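Cell division control protein 13 (Saccharomyces cerevisiae, PDB 4HCE) contributes to telomere maintenance in budding yeast, its OB2 domain forming a dimer that is required for productive binding of Stn1. Local coordinates at residues Lys43-Gln48 / Val62-Ile67; Ser102-Arg107 / Ser124-Ser129; Ile108-Asp113 / Met120-Leu125. All coordinates share one frame; numbering follows the deposited sequence.

Interaction 1. Residues Lys43-Gln48 / Val62-Ile67; sequences KLYFTQ and VNCIEI
Four backbone hydrogen bonds join Leu44 to Ile67 and Phe46 to Ile65, two in each pair, and they zip strand 42-47 antiparallel to strand 65-69. The shortest runs from Leu44 N to Ile67 O at 2.7 Å. Between them Tyr45 faces Glu66 as a non-hydrogen-bonded pair, where Tyr45 CA brings a CA-H...O contact to Ile65 O. At the end of strand 42-47 a side chain takes over: Thr47 OG1, anti to its own backbone N (chi1 -169°), donates to Asn63 O at 2.9 Å. The same hydroxyl is hydrogen-bonded to Leu49 N.

Both strands belong to the curled sheet of the OB fold, and the alternation along them sorts the side chains onto two faces. Leu44, Phe46, Ile65 and Ile67 share one face, on which Ile67 CD1 presses against Phe46 CB at 3.7 Å. Phe46 and Ile67 go on to meet Val103 and Val105 of strand 101-110, so this face belongs to the hydrophobic interior.

The other face is mixed in character. Tyr45 and Glu66 run side by side in the same direction, and ring atom CE1 of Tyr45 rests 3.7 Å from Glu66 CB, with ring and carboxylate planes turned 51° apart. Cys64 SG approaches the same ring obliquely, 5.4 Å from its centroid. Met120 of the second subunit also packs on Tyr45.

Charge adds a looser term. Lys43 NZ stays 4.5 Å from Glu66 OE2, beyond salt-bridge range, while Lys43 CD lies nearer that oxygen, at 3.8 Å.

Interaction 2. Residues Ser102-Arg107 / Ser124-Ser129; sequences SVEVER and SLKNIS
Glu104 and Asn127 stand side by side on one face of the hairpin formed by strands 101-110 and 120-129. Glu104 CG is anti to its carbonyl carbon, beside the backbone N (chi1 -85°), and the chain runs on extended alongside Asn127. Asn127 ND2 donates to Glu104 OE2 at 3.0 Å, with the acceptor in the amide plane but the donor well above the carboxylate plane. The other oxygen, OE1, forms a salt bridge with Arg18 of strand 16-27. An alanine in place of Glu104 would probably leave both the Asn127 amide and the Arg18 guanidinium without these mates.

Opposite Glu104 the register slips by one residue, a classic beta bulge: Glu104 O accepts from Lys126 N at 2.9 Å and from Asn127 N at 3.0 Å. Lys126 crosses Glu106 at a slant, its CE 3.9 Å from Glu106 OE2; its NZ is 4.5 Å from Glu104 OE2, too far for a salt bridge. On the other face Val103 and Ile128 point the same way, Val103 CG1 (chi1 -62°) meeting Ile128 CD1 at 3.9 Å.

An apolar inner face thus backs a polar, partly charged one, where the Lys126 amine, bonded to neither acid, would probably add weak electrostatic attraction.

Interaction 3. Residues Ile108-Asp113 / Met120-Leu125; sequences ILWDND and MAVWSL
Ile108 and Met120, with Trp110 next, give up the most surface where the outer end of the hairpin pairs. Met120 CG starts between its backbone N and carbonyl carbon (chi1 45°), and from there the sulfur-bearing chain is extended and lies alongside the Trp110 side chain, its CE 3.7 Å from Trp110 CZ3. Nearer the backbone, Trp110 CB abuts Val122 CG2 at 3.6 Å. Asn112 ND2 sits 3.7 Å above one face of the indole, over its centre, although that asparagine is poorly ordered.

Ile108 crosses Val122 at a slant, its CG1 3.7 Å from Val122 CG2, and its CG2 reaches Ser124 OG. The backbone ties these residues in two hydrogen-bonded pairs, Ile108 with Val122 and Trp110 with Met120. Trp110 N to Met120 O is nearly straight, 2.8 Å with 175° at the hydrogen.

Around this end the second subunit gathers: its Val57 packs on Leu109 and Ala121, its Lys56 forms a salt bridge with Asp111, and the backbone of Ala121 hydrogen-bonds to it. Apolar side chains on the paired strands, a strand backbone and a charge on the loop therefore meet the partner together, consistent with a hairpin end that serves dimerization.

In the fold
The three contacts follow one sheet whose strand order places 42-47 beside 65-69, then 120-129, then 101-110. Interaction 1 closes along the chain before the other two open, and the helices 72-79 and 86-92 come between. Interactions 2 and 3 are successive lengths of one hairpin, centres about 13 Å apart, sharing Ser124 and Leu125. Interaction 1 lies about 12 Å from interaction 2 and about 15 Å from interaction 3, centre to centre; Ile67 bridges to the hairpin, its CG2 3.6 Å from Leu125 N. Interactions 1 and 2 thus build the OB core, while interaction 3, farther from the chain centre, has the wider contact with the second subunit, which interaction 1 also touches.

Interaction 1. Residues Lys43-Gln48 / Val62-Ile67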
loop_
_atom_site.group_PDB
_atom_site.type_symbol
_atom_site.label_atom_id
_atom_site.label_comp_id
_atom_site.label_asym_id
_atom_site.label_seq_id
_atom_site.Cartn_x
_atom_site.Cartn_y
_atom_site.Cartn_z
ATOM N N LYS B 43 1.303 -6.090 -4.696
ATOM C CA LYS B 43 0.920 -4.852 -5.365
ATOM C C LYS B 43 1.857 -4.586 -6.535
ATOM O O LYS B 43 3.080 -4.828 -6.439
ATOM C CB LYS B 43 0.975 -3.669 -4.393
ATOM C CG LYS B 43 -0.037 -3.770 -3.258
ATOM C CD LYS B 43 0.393 -2.947 -2.056
ATOM C CE LYS B 43 0.115 -3.684 -0.754
ATOM N NZ LYS B 43 -1.044 -3.143 0.034
ATOM N N LEU B 44 1.283 -4.119 -7.645
ATOM C CA LEU B 44 2.092 -3.700 -8.803
ATOM C C LEU B 44 1.961 -2.209 -9.036
ATOM O O LEU B 44 0.903 -1.635 -8.775
ATOM C CB LEU B 44 1.692 -4.464 -10.059
ATOM C CG LEU B 44 1.660 -5.992 -9.943
ATOM C CD1 LEU B 44 1.181 -6.544 -11.280
ATOM C CD2 LEU B 44 3.006 -6.589 -9.569
ATOM N N TYR B 45 3.022 -1.586 -9.525
ATOM C CA TYR B 45 2.976 -0.179 -9.880
ATOM C C TYR B 45 3.064 -0.012 -11.370
ATOM O O TYR B 45 4.005 -0.489 -12.016
ATOM C CB TYR B 45 4.064 0.631 -9.151
ATOM C CG TYR B 45 3.885 0.471 -7.681
ATOM C CD1 TYR B 45 2.759 0.994 -7.063
ATOM C CD2 TYR B 45 4.770 -0.296 -6.918
ATOM C CE1 TYR B 45 2.525 0.816 -5.726
ATOM C CE2 TYR B 45 4.543 -0.491 -5.561
ATOM C CZ TYR B 45 3.411 0.065 -4.980
ATOM O OH TYR B 45 3.169 -0.088 -3.635
ATOM N N PHE B 46 2.093 0.733 -11.878
ATOM C CA PHE B 46 1.899 0.935 -13.287
ATOM C C PHE B 46 1.858 2.415 -13.635
ATOM O O PHE B 46 1.244 3.216 -12.931
ATOM C CB PHE B 46 0.612 0.248 -13.713
ATOM C CG PHE B 46 0.342 0.334 -15.177
ATOM C CD1 PHE B 46 0.703 -0.697 -16.035
ATOM C CD2 PHE B 46 -0.295 1.436 -15.684
ATOM C CE1 PHE B 46 0.450 -0.594 -17.397
ATOM C CE2 PHE B 46 -0.548 1.539 -17.018
ATOM C CZ PHE B 46 -0.187 0.527 -17.877
ATOM N N THR B 47 2.547 2.767 -14.714
ATOM C CA THR B 47 2.552 4.135 -15.244
ATOM C C THR B 47 2.925 4.176 -16.740
ATOM O O THR B 47 3.690 3.328 -17.224
ATOM C CB THR B 47 3.492 5.091 -14.467
ATOM O OG1 THR B 47 3.236 6.447 -14.887
ATOM C CG2 THR B 47 4.968 4.757 -14.704
ATOM N N GLN B 48 2.383 5.167 -17.453
ATOM C CA GLN B 48 2.843 5.488 -18.812
ATOM C C GLN B 48 3.604 6.835 -18.824
ATOM O O GLN B 48 3.961 7.357 -19.882
ATOM C CB GLN B 48 1.661 5.534 -19.769
ATOM C CG GLN B 48 0.677 6.659 -19.453
ATOM C CD GLN B 48 -0.459 6.794 -20.465
ATOM O OE1 GLN B 48 -1.339 7.651 -20.296
ATOM N NE2 GLN B 48 -0.446 5.980 -21.524
ATOM N N VAL B 62 -0.638 9.629 -7.748
ATOM C CA VAL B 62 -0.301 10.860 -8.465
ATOM C C VAL B 62 0.551 10.605 -9.702
ATOM O O VAL B 62 0.399 11.271 -10.708
ATOM C CB VAL B 62 0.236 12.002 -7.529
ATOM C CG1 VAL B 62 0.309 11.575 -6.084
ATOM C CG2 VAL B 62 1.538 12.633 -8.013
ATOM N N ASN B 63 1.360 9.562 -9.635
ATOM C CA ASN B 63 2.461 9.311 -10.547
ATOM C C ASN B 63 2.265 8.041 -11.331
ATOM O O ASN B 63 2.877 7.832 -12.365
ATOM C CB ASN B 63 3.683 8.997 -9.679
ATOM C CG ASN B 63 4.882 9.633 -10.208
ATOM O OD1 ASN B 63 4.772 10.400 -11.155
ATOM N ND2 ASN B 63 6.009 9.363 -9.634
ATOM N N CYS B 64 1.468 7.159 -10.741
ATOM C CA CYS B 64 1.327 5.796 -11.150
ATOM C C CYS B 64 0.111 5.323 -10.395
ATOM O O CYS B 64 -0.402 6.032 -9.526
ATOM C CB CYS B 64 2.564 4.988 -10.739
ATOM S SG CYS B 64 2.928 4.898 -8.953
ATOM N N ILE B 65 -0.376 4.135 -10.713
ATOM C CA ILE B 65 -1.350 3.552 -9.823
ATOM C C ILE B 65 -0.836 2.251 -9.238
ATOM O O ILE B 65 -0.050 1.514 -9.880
ATOM C CB ILE B 65 -2.751 3.389 -10.456
ATOM C CG1 ILE B 65 -2.683 2.563 -11.728
ATOM C CG2 ILE B 65 -3.420 4.753 -10.686
ATOM C CD1 ILE B 65 -3.898 1.669 -11.858
ATOM N N GLU B 66 -1.277 2.008 -8.007
ATOM C CA GLU B 66 -1.119 0.747 -7.310
ATOM C C GLU B 66 -2.197 -0.255 -7.792
ATOM O O GLU B 66 -3.372 0.056 -7.853
ATOM C CB GLU B 66 -1.218 0.994 -5.795
ATOM C CG GLU B 66 -1.429 -0.276 -4.987
ATOM C CD GLU B 66 -2.014 -0.002 -3.597
ATOM O OE1 GLU B 66 -3.266 -0.171 -3.373
ATOM O OE2 GLU B 66 -1.209 0.402 -2.739
ATOM N N ILE B 67 -1.787 -1.465 -8.125
ATOM C CA ILE B 67 -2.721 -2.511 -8.538
ATOM C C ILE B 67 -2.510 -3.708 -7.611
ATOM O O ILE B 67 -1.400 -4.252 -7.526
ATOM C CB ILE B 67 -2.470 -2.955 -9.986
ATOM C CG1 ILE B 67 -2.496 -1.758 -10.957
ATOM C CG2 ILE B 67 -3.485 -4.015 -10.401
ATOM C CD1 ILE B 67 -1.947 -2.089 -12.343
#

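Interaction 2. Residues Ser102-Arg107 / Ser124-Ser129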
loop_
_atom_site.group_PDB
_atom_site.type_symbol
_atom_site.label_atom_id
_atom_site.label_comp_id
_atom_site.label_asym_id
_atom_site.label_seq_id
_atom_site.Cartn_x
_atom_site.Cartn_y
_atom_site.Cartn_z
ATOM N N SER B 102 -0.181 -3.932 -21.203
ATOM C CA SER B 102 -1.521 -3.437 -21.206
ATOM C C SER B 102 -2.320 -4.173 -20.135
ATOM O O SER B 102 -2.264 -5.413 -20.056
ATOM C CB SER B 102 -2.133 -3.660 -22.588
ATOM O OG SER B 102 -3.422 -3.073 -22.617
ATOM N N VAL B 103 -3.070 -3.428 -19.327
ATOM C CA VAL B 103 -3.834 -4.025 -18.229
ATOM C C VAL B 103 -5.278 -3.510 -18.227
ATOM O O VAL B 103 -5.566 -2.377 -18.645
ATOM C CB VAL B 103 -3.186 -3.752 -16.835
ATOM C CG1 VAL B 103 -1.796 -4.364 -16.728
ATOM C CG2 VAL B 103 -3.116 -2.263 -16.539
ATOM N N GLU B 104 -6.192 -4.346 -17.769
ATOM C CA GLU B 104 -7.493 -3.849 -17.389
ATOM C C GLU B 104 -7.543 -3.942 -15.896
ATOM O O GLU B 104 -7.223 -4.979 -15.332
ATOM C CB GLU B 104 -8.627 -4.640 -18.021
ATOM C CG GLU B 104 -8.953 -4.138 -19.404
ATOM C CD GLU B 104 -10.021 -4.947 -20.090
ATOM O OE1 GLU B 104 -10.256 -4.675 -21.294
ATOM O OE2 GLU B 104 -10.611 -5.845 -19.433
ATOM N N VAL B 105 -7.928 -2.849 -15.259
ATOM C CA VAL B 105 -8.003 -2.814 -13.812
ATOM C C VAL B 105 -9.440 -2.538 -13.413
ATOM O O VAL B 105 -10.189 -1.879 -14.156
ATOM C CB VAL B 105 -7.018 -1.798 -13.176
ATOM C CG1 VAL B 105 -5.580 -2.200 -13.471
ATOM C CG2 VAL B 105 -7.268 -0.372 -13.658
ATOM N N GLU B 106 -9.815 -3.057 -12.242
ATOM C CA GLU B 106 -11.159 -2.937 -11.754
ATOM C C GLU B 106 -11.131 -2.416 -10.340
ATOM O O GLU B 106 -10.418 -2.947 -9.503
ATOM C CB GLU B 106 -11.862 -4.288 -11.790
ATOM C CG GLU B 106 -13.336 -4.180 -11.455
ATOM C CD GLU B 106 -14.088 -5.503 -11.514
ATOM O OE1 GLU B 106 -15.322 -5.444 -11.338
ATOM O OE2 GLU B 106 -13.481 -6.591 -11.726
ATOM N N ARG B 107 -11.936 -1.383 -10.091
ATOM C CA ARG B 107 -12.056 -0.760 -8.801
ATOM C C ARG B 107 -12.965 -1.658 -7.947
ATOM O O ARG B 107 -14.155 -1.841 -8.270
ATOM C CB ARG B 107 -12.705 0.626 -8.975
ATOM C CG ARG B 107 -12.571 1.537 -7.777
ATOM C CD ARG B 107 -11.089 1.836 -7.577
ATOM N NE ARG B 107 -10.889 2.954 -6.682
ATOM C CZ ARG B 107 -9.725 3.321 -6.170
ATOM N NH1 ARG B 107 -8.607 2.657 -6.448
ATOM N NH2 ARG B 107 -9.693 4.371 -5.375
ATOM N N SER B 124 -7.857 -3.595 -8.660
ATOM C CA SER B 124 -7.362 -4.953 -8.784
ATOM C C SER B 124 -7.139 -5.358 -10.229
ATOM O O SER B 124 -7.789 -4.833 -11.117
ATOM C CB SER B 124 -8.308 -5.941 -8.127
ATOM O OG SER B 124 -9.496 -5.954 -8.870
ATOM N N LEU B 125 -6.245 -6.316 -10.448
ATOM C CA LEU B 125 -5.897 -6.728 -11.787
ATOM C C LEU B 125 -6.968 -7.586 -12.422
ATOM O O LEU B 125 -7.157 -8.729 -12.039
ATOM C CB LEU B 125 -4.571 -7.501 -11.787
ATOM C CG LEU B 125 -3.980 -7.823 -13.156
ATOM C CD1 LEU B 125 -4.446 -6.810 -14.204
ATOM C CD2 LEU B 125 -2.470 -7.802 -13.045
ATOM N N LYS B 126 -7.683 -7.023 -13.391
ATOM C CA LYS B 126 -8.683 -7.777 -14.129
ATOM C C LYS B 126 -8.035 -8.598 -15.252
ATOM O O LYS B 126 -8.254 -9.795 -15.366
ATOM C CB LYS B 126 -9.752 -6.870 -14.712
ATOM C CG LYS B 126 -10.982 -7.617 -15.174
ATOM C CD LYS B 126 -12.080 -6.640 -15.561
ATOM C CE LYS B 126 -13.425 -7.352 -15.582
ATOM N NZ LYS B 126 -13.728 -7.843 -16.946
ATOM N N ASN B 127 -7.276 -7.924 -16.105
ATOM C CA ASN B 127 -6.587 -8.565 -17.210
ATOM C C ASN B 127 -5.222 -7.965 -17.384
ATOM O O ASN B 127 -4.995 -6.813 -17.026
ATOM C CB ASN B 127 -7.367 -8.398 -18.506
ATOM C CG ASN B 127 -8.573 -9.289 -18.552
ATOM O OD1 ASN B 127 -8.469 -10.512 -18.374
ATOM N ND2 ASN B 127 -9.737 -8.689 -18.774
ATOM N N ILE B 128 -4.328 -8.757 -17.956
ATOM C CA ILE B 128 -2.974 -8.313 -18.262
ATOM C C ILE B 128 -2.473 -8.989 -19.521
ATOM O O ILE B 128 -2.569 -10.215 -19.691
ATOM C CB ILE B 128 -1.961 -8.552 -17.108
ATOM C CG1 ILE B 128 -0.546 -8.041 -17.495
ATOM C CG2 ILE B 128 -1.917 -10.025 -16.712
ATOM C CD1 ILE B 128 0.319 -7.642 -16.312
ATOM N N SER B 129 -1.932 -8.155 -20.394
ATOM C CA SER B 129 -1.273 -8.625 -21.562
ATOM C C SER B 129 0.143 -8.082 -21.582
ATOM O O SER B 129 0.382 -6.866 -21.452
ATOM C CB SER B 129 -2.018 -8.199 -22.808
ATOM O OG SER B 129 -1.232 -8.572 -23.910
HETATM O O HOH W 1 -10.820 -8.204 -11.172
#

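Interaction 3. Residues Ile108-Asp113 / Met120-Leu125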
loop_
_atom_site.group_PDB
_atom_site.type_symbol
_atom_site.label_atom_id
_atom_site.label_comp_id
_atom_site.label_asym_id
_atom_site.label_seq_id
_atom_site.Cartn_x
_atom_site.Cartn_y
_atom_site.Cartn_z
ATOM N N ILE B 108 -12.415 -2.204 -6.866
ATOM C CA ILE B 108 -13.172 -3.114 -5.998
ATOM C C ILE B 108 -13.166 -2.603 -4.556
ATOM O O ILE B 108 -12.298 -1.827 -4.157
ATOM C CB ILE B 108 -12.611 -4.566 -6.029
ATOM C CG1 ILE B 108 -11.136 -4.597 -5.585
ATOM C CG2 ILE B 108 -12.796 -5.218 -7.399
ATOM C CD1 ILE B 108 -10.670 -5.985 -5.176
ATOM N N LEU B 109 -14.163 -3.032 -3.795
ATOM C CA LEU B 109 -14.187 -2.841 -2.364
ATOM C C LEU B 109 -13.505 -4.067 -1.798
ATOM O O LEU B 109 -14.003 -5.200 -1.906
ATOM C CB LEU B 109 -15.619 -2.713 -1.855
ATOM C CG LEU B 109 -15.825 -2.569 -0.350
ATOM C CD1 LEU B 109 -15.371 -1.212 0.155
ATOM C CD2 LEU B 109 -17.292 -2.797 -0.025
ATOM N N TRP B 110 -12.327 -3.835 -1.247
ATOM C CA TRP B 110 -11.467 -4.896 -0.827
ATOM C C TRP B 110 -11.604 -4.988 0.653
ATOM O O TRP B 110 -11.059 -4.173 1.402
ATOM C CB TRP B 110 -10.051 -4.579 -1.260
ATOM C CG TRP B 110 -9.029 -5.602 -0.850
ATOM C CD1 TRP B 110 -9.162 -6.990 -0.832
ATOM C CD2 TRP B 110 -7.658 -5.342 -0.394
ATOM N NE1 TRP B 110 -8.009 -7.586 -0.397
ATOM C CE2 TRP B 110 -7.064 -6.655 -0.117
ATOM C CE3 TRP B 110 -6.892 -4.192 -0.188
ATOM C CZ2 TRP B 110 -5.755 -6.787 0.337
ATOM C CZ3 TRP B 110 -5.569 -4.339 0.265
ATOM C CH2 TRP B 110 -5.016 -5.606 0.520
ATOM N N ASP B 111 -12.390 -5.968 1.080
ATOM C CA ASP B 111 -12.745 -6.109 2.476
ATOM C C ASP B 111 -12.023 -7.314 3.071
ATOM O O ASP B 111 -12.401 -8.470 2.847
ATOM C CB ASP B 111 -14.254 -6.186 2.643
ATOM C CG ASP B 111 -14.715 -5.474 3.874
ATOM O OD1 ASP B 111 -14.426 -5.979 4.967
ATOM O OD2 ASP B 111 -15.338 -4.401 3.757
ATOM N N ASN B 112 -10.976 -7.009 3.831
ATOM C CA ASN B 112 -9.885 -7.949 4.079
ATOM C C ASN B 112 -10.244 -9.281 4.714
ATOM O O ASN B 112 -10.427 -10.278 4.010
ATOM C CB ASN B 112 -8.752 -7.283 4.876
ATOM C CG ASN B 112 -7.765 -6.541 3.994
ATOM O OD1 ASN B 112 -6.598 -6.931 3.892
ATOM N ND2 ASN B 112 -8.223 -5.468 3.351
ATOM N N ASP B 113 -10.354 -9.284 6.039
ATOM C CA ASP B 113 -10.122 -10.497 6.804
ATOM C C ASP B 113 -11.330 -11.091 7.527
ATOM O O ASP B 113 -11.629 -12.276 7.358
ATOM C CB ASP B 113 -8.990 -10.245 7.799
ATOM C CG ASP B 113 -7.817 -11.165 7.578
ATOM O OD1 ASP B 113 -7.457 -11.428 6.407
ATOM O OD2 ASP B 113 -7.243 -11.621 8.580
ATOM N N MET B 120 -11.426 -1.093 1.872
ATOM C CA MET B 120 -10.980 0.089 1.135
ATOM C C MET B 120 -11.169 -0.085 -0.354
ATOM O O MET B 120 -11.344 -1.199 -0.826
ATOM C CB MET B 120 -9.545 0.503 1.499
ATOM C CG MET B 120 -8.530 -0.611 1.575
ATOM S SD MET B 120 -7.147 -0.079 2.610
ATOM C CE MET B 120 -6.239 -1.615 2.716
ATOM N N ALA B 121 -11.183 1.020 -1.092
ATOM C CA ALA B 121 -11.302 0.934 -2.555
ATOM C C ALA B 121 -9.898 0.809 -3.106
ATOM O O ALA B 121 -9.039 1.593 -2.770
ATOM C CB ALA B 121 -11.997 2.151 -3.141
ATOM N N VAL B 122 -9.670 -0.202 -3.929
ATOM C CA VAL B 122 -8.370 -0.404 -4.547
ATOM C C VAL B 122 -8.618 -0.798 -5.995
ATOM O O VAL B 122 -9.743 -1.176 -6.359
ATOM C CB VAL B 122 -7.558 -1.510 -3.832
ATOM C CG1 VAL B 122 -7.241 -1.122 -2.378
ATOM C CG2 VAL B 122 -8.304 -2.838 -3.870
ATOM N N TRP B 123 -7.566 -0.685 -6.809
ATOM C CA TRP B 123 -7.546 -1.251 -8.135
ATOM C C TRP B 123 -7.090 -2.687 -8.079
ATOM O O TRP B 123 -6.035 -2.997 -7.516
ATOM C CB TRP B 123 -6.597 -0.443 -9.026
ATOM C CG TRP B 123 -7.151 0.911 -9.375
ATOM C CD1 TRP B 123 -6.701 2.156 -8.947
ATOM C CD2 TRP B 123 -8.310 1.195 -10.235
ATOM N NE1 TRP B 123 -7.474 3.166 -9.476
ATOM C CE2 TRP B 123 -8.441 2.661 -10.276
ATOM C CE3 TRP B 123 -9.198 0.420 -10.955
ATOM C CZ2 TRP B 123 -9.443 3.286 -11.005
ATOM C CZ3 TRP B 123 -10.193 1.060 -11.695
ATOM C CH2 TRP B 123 -10.326 2.457 -11.702
ATOM N N SER B 124 -7.857 -3.595 -8.660
ATOM C CA SER B 124 -7.362 -4.953 -8.784
ATOM C C SER B 124 -7.139 -5.358 -10.229
ATOM O O SER B 124 -7.789 -4.833 -11.117
ATOM C CB SER B 124 -8.308 -5.941 -8.127
ATOM O OG SER B 124 -9.496 -5.954 -8.870
ATOM N N LEU B 125 -6.245 -6.316 -10.448
ATOM C CA LEU B 125 -5.897 -6.728 -11.787
ATOM C C LEU B 125 -6.968 -7.586 -12.422
ATOM O O LEU B 125 -7.157 -8.729 -12.039
ATOM C CB LEU B 125 -4.571 -7.501 -11.787
ATOM C CG LEU B 125 -3.980 -7.823 -13.156
ATOM C CD1 LEU B 125 -4.446 -6.810 -14.204
ATOM C CD2 LEU B 125 -2.470 -7.802 -13.045
#